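Benzoate 1,2-dioxygenase beta subunit (Burkholderia mallei ATCC 23344, PDB 3E99) forms, as an NTF2-like beta subunit, part of the dioxygenase that converts benzoate to its cis-1,2-dihydrodiol, probably with a structural role beside the alpha subunit. Local coordinates at residues Glu70-Val73 and Phe74-Thr78. Sequence-based numbering, arbitrary orientation. Where two conformers were deposited one is given.
Sequences EDRV and FRIKT
Arg72 and Arg75 run side by side, pointing the same way, from positions three residues apart on helix 66-82, an alpha-helix of the NTF2-like cone fold of ring-hydroxylating beta subunits. Four consecutive i to i+4 backbone hydrogen bonds tie Glu70-Val73 to Phe74-Lys77; in the last, Lys77 N reaches Val73 O at 2.9 Å with an N-H...O angle of 168°. Arg75 can be followed outward. Arg75 CB rests 3.5 Å from Arg72 O. CG is anti to the backbone N, and a bend at chi3 (49°) turns the guanidinium back along the helix. There, for one of two conformers of Arg72, Arg75 NH2 approaches Arg72 CG at 3.5 Å and hangs over one face of the Arg72 guanidinium, 3.9 Å from Arg72 NH1. In this conformer that NH1 in turn lies at the edge of the Arg75 guanidinium, in its plane, and the two planes stand 79° apart. Asp160 probably offsets the two like charges; its OD1 and OD2 form salt bridges with Arg72 NH1 and Arg75 NH2. Tyr63 OH bonds Arg72 NE and Glu79 holds Arg75 NH1. Ile76 and Val73 face inward: Ile76 CD1 packs 3.6 Å from Arg72 O, and the Ile76 side chain also meets Asp160, Ile161 and Tyr162 of the C-terminal loop and Trp26, while Val73 meets Trp26, Trp29 and Leu30 of helix 26-30. On another flank Lys77 extends beyond CG toward a salt bridge with Asp27, passing obliquely over Val73. Lys77 CG sits 3.3 Å from Val73 O, and farther along, Lys77 CE touches Val73 CG1 at 3.8 Å.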
ATOM      1  N   GLU A  70      15.688 -22.380  -6.842  1.00 25.91           N
ATOM      2  CA  GLU A  70      15.041 -23.513  -7.532  1.00 23.40           C
ATOM      3  C   GLU A  70      14.864 -24.634  -6.548  1.00 23.49           C
ATOM      4  O   GLU A  70      13.814 -25.275  -6.475  1.00 23.00           O
ATOM      5  CB  GLU A  70      15.874 -23.977  -8.727  1.00 24.76           C
ATOM      6  CG  GLU A  70      15.925 -22.942  -9.903  1.00 19.55           C
ATOM      7  CD  GLU A  70      17.080 -23.165 -10.828  1.00 29.41           C
ATOM      8  OE1 GLU A  70      17.477 -24.322 -11.024  1.00 34.69           O
ATOM      9  OE2 GLU A  70      17.615 -22.180 -11.360  1.00 32.17           O
ATOM     10  N   ASP A  71      15.910 -24.920  -5.792  1.00 26.38           N
ATOM     11  CA  ASP A  71      15.806 -25.997  -4.813  1.00 26.04           C
ATOM     12  C   ASP A  71      14.760 -25.682  -3.742  1.00 23.96           C
ATOM     13  O   ASP A  71      14.049 -26.550  -3.292  1.00 27.59           O
ATOM     14  CB  ASP A  71      17.154 -26.294  -4.176  1.00 25.17           C
ATOM     15  CG  ASP A  71      18.217 -26.674  -5.211  1.00 34.93           C
ATOM     16  OD1 ASP A  71      17.897 -27.273  -6.275  1.00 25.17           O
ATOM     17  OD2 ASP A  71      19.389 -26.378  -4.951  1.00 34.44           O
ATOM     18  N   ARG A  72      14.692 -24.440  -3.319  1.00 25.72           N
ATOM     19  CA  ARG A  72      13.720 -24.056  -2.314  0.50 24.24           C
ATOM     20  C   ARG A  72      12.296 -24.195  -2.865  1.00 23.85           C
ATOM     21  O   ARG A  72      11.405 -24.651  -2.161  1.00 25.87           O
ATOM     22  CB  ARG A  72      13.985 -22.637  -1.842  0.50 25.30           C
ATOM     23  CG  ARG A  72      13.245 -22.267  -0.584  0.50 28.27           C
ATOM     24  CD  ARG A  72      13.629 -20.848  -0.141  0.50 34.21           C
ATOM     25  NE  ARG A  72      14.700 -20.840   0.858  0.50 34.99           N
ATOM     26  CZ  ARG A  72      14.557 -20.465   2.130  0.50 39.28           C
ATOM     27  NH1 ARG A  72      13.378 -20.093   2.617  0.50 38.43           N
ATOM     28  NH2 ARG A  72      15.609 -20.491   2.939  0.50 41.57           N
ATOM     29  N   VAL A  73      12.094 -23.810  -4.115  1.00 22.20           N
ATOM     30  CA  VAL A  73      10.783 -24.003  -4.773  1.00 24.08           C
ATOM     31  C   VAL A  73      10.447 -25.494  -4.846  1.00 23.07           C
ATOM     32  O   VAL A  73       9.297 -25.868  -4.654  1.00 18.98           O
ATOM     33  CB  VAL A  73      10.753 -23.330  -6.182  1.00 25.90           C
ATOM     34  CG1 VAL A  73       9.683 -23.939  -7.079  1.00 27.17           C
ATOM     35  CG2 VAL A  73      10.624 -21.813  -6.070  1.00 23.37           C
ATOM     36  N   PHE A  74      11.434 -26.352  -5.112  1.00 22.82           N
ATOM     37  CA  PHE A  74      11.210 -27.783  -5.117  1.00 22.58           C
ATOM     38  C   PHE A  74      10.694 -28.217  -3.746  1.00 22.93           C
ATOM     39  O   PHE A  74       9.756 -28.987  -3.682  1.00 21.53           O
ATOM     40  CB  PHE A  74      12.472 -28.622  -5.459  1.00 22.47           C
ATOM     41  CG  PHE A  74      12.132 -30.061  -5.839  1.00 20.31           C
ATOM     42  CD1 PHE A  74      12.009 -31.059  -4.875  1.00 19.54           C
ATOM     43  CD2 PHE A  74      11.880 -30.378  -7.161  1.00 22.43           C
ATOM     44  CE1 PHE A  74      11.663 -32.317  -5.226  1.00 20.95           C
ATOM     45  CE2 PHE A  74      11.548 -31.641  -7.535  1.00 23.65           C
ATOM     46  CZ  PHE A  74      11.442 -32.622  -6.578  1.00 24.45           C
ATOM     47  N   ARG A  75      11.326 -27.733  -2.656  1.00 28.06           N
ATOM     48  CA  ARG A  75      10.875 -28.081  -1.286  1.00 26.39           C
ATOM     49  C   ARG A  75       9.426 -27.623  -1.029  1.00 24.73           C
ATOM     50  O   ARG A  75       8.627 -28.353  -0.447  1.00 23.96           O
ATOM     51  CB  ARG A  75      11.811 -27.517  -0.184  1.00 26.23           C
ATOM     52  CG  ARG A  75      11.331 -27.893   1.250  1.00 30.99           C
ATOM     53  CD  ARG A  75      12.114 -27.228   2.425  1.00 35.97           C
ATOM     54  NE  ARG A  75      12.292 -25.765   2.321  1.00 48.35           N
ATOM     55  CZ  ARG A  75      11.334 -24.820   2.401  1.00 56.03           C
ATOM     56  NH1 ARG A  75      10.046 -25.113   2.554  1.00 49.75           N
ATOM     57  NH2 ARG A  75      11.679 -23.539   2.298  1.00 55.41           N
ATOM     58  N   ILE A  76       9.109 -26.418  -1.459  1.00 24.12           N
ATOM     59  CA  ILE A  76       7.761 -25.894  -1.304  1.00 25.51           C
ATOM     60  C   ILE A  76       6.750 -26.766  -2.054  1.00 23.46           C
ATOM     61  O   ILE A  76       5.688 -27.110  -1.535  1.00 22.93           O
ATOM     62  CB  ILE A  76       7.691 -24.416  -1.716  1.00 27.49           C
ATOM     63  CG1 ILE A  76       8.363 -23.538  -0.619  1.00 27.79           C
ATOM     64  CG2 ILE A  76       6.227 -23.991  -1.963  1.00 19.86           C
ATOM     65  CD1 ILE A  76       8.923 -22.240  -1.119  1.00 23.96           C
ATOM     66  N   LYS A  77       7.066 -27.104  -3.300  1.00 22.15           N
ATOM     67  CA  LYS A  77       6.175 -27.964  -4.068  1.00 23.97           C
ATOM     68  C   LYS A  77       5.974 -29.294  -3.350  1.00 24.12           C
ATOM     69  O   LYS A  77       4.829 -29.804  -3.259  1.00 21.09           O
ATOM     70  CB  LYS A  77       6.723 -28.185  -5.490  1.00 20.87           C
ATOM     71  CG  LYS A  77       6.760 -26.989  -6.365  1.00 23.34           C
ATOM     72  CD  LYS A  77       7.171 -27.408  -7.781  1.00 20.13           C
ATOM     73  CE  LYS A  77       7.177 -26.262  -8.761  1.00 28.36           C
ATOM     74  NZ  LYS A  77       7.805 -26.721 -10.038  1.00 28.50           N
ATOM     75  N   THR A  78       7.061 -29.856  -2.791  1.00 24.64           N
ATOM     76  CA  THR A  78       6.967 -31.159  -2.121  1.00 23.13           C
ATOM     77  C   THR A  78       6.063 -31.080  -0.895  1.00 24.88           C
ATOM     78  O   THR A  78       5.188 -31.907  -0.716  1.00 25.32           O
ATOM     79  CB  THR A  78       8.347 -31.724  -1.719  1.00 22.51           C
ATOM     80  OG1 THR A  78       9.153 -31.820  -2.882  1.00 24.91           O
ATOM     81  CG2 THR A  78       8.205 -33.109  -1.121  1.00 27.21           C
TER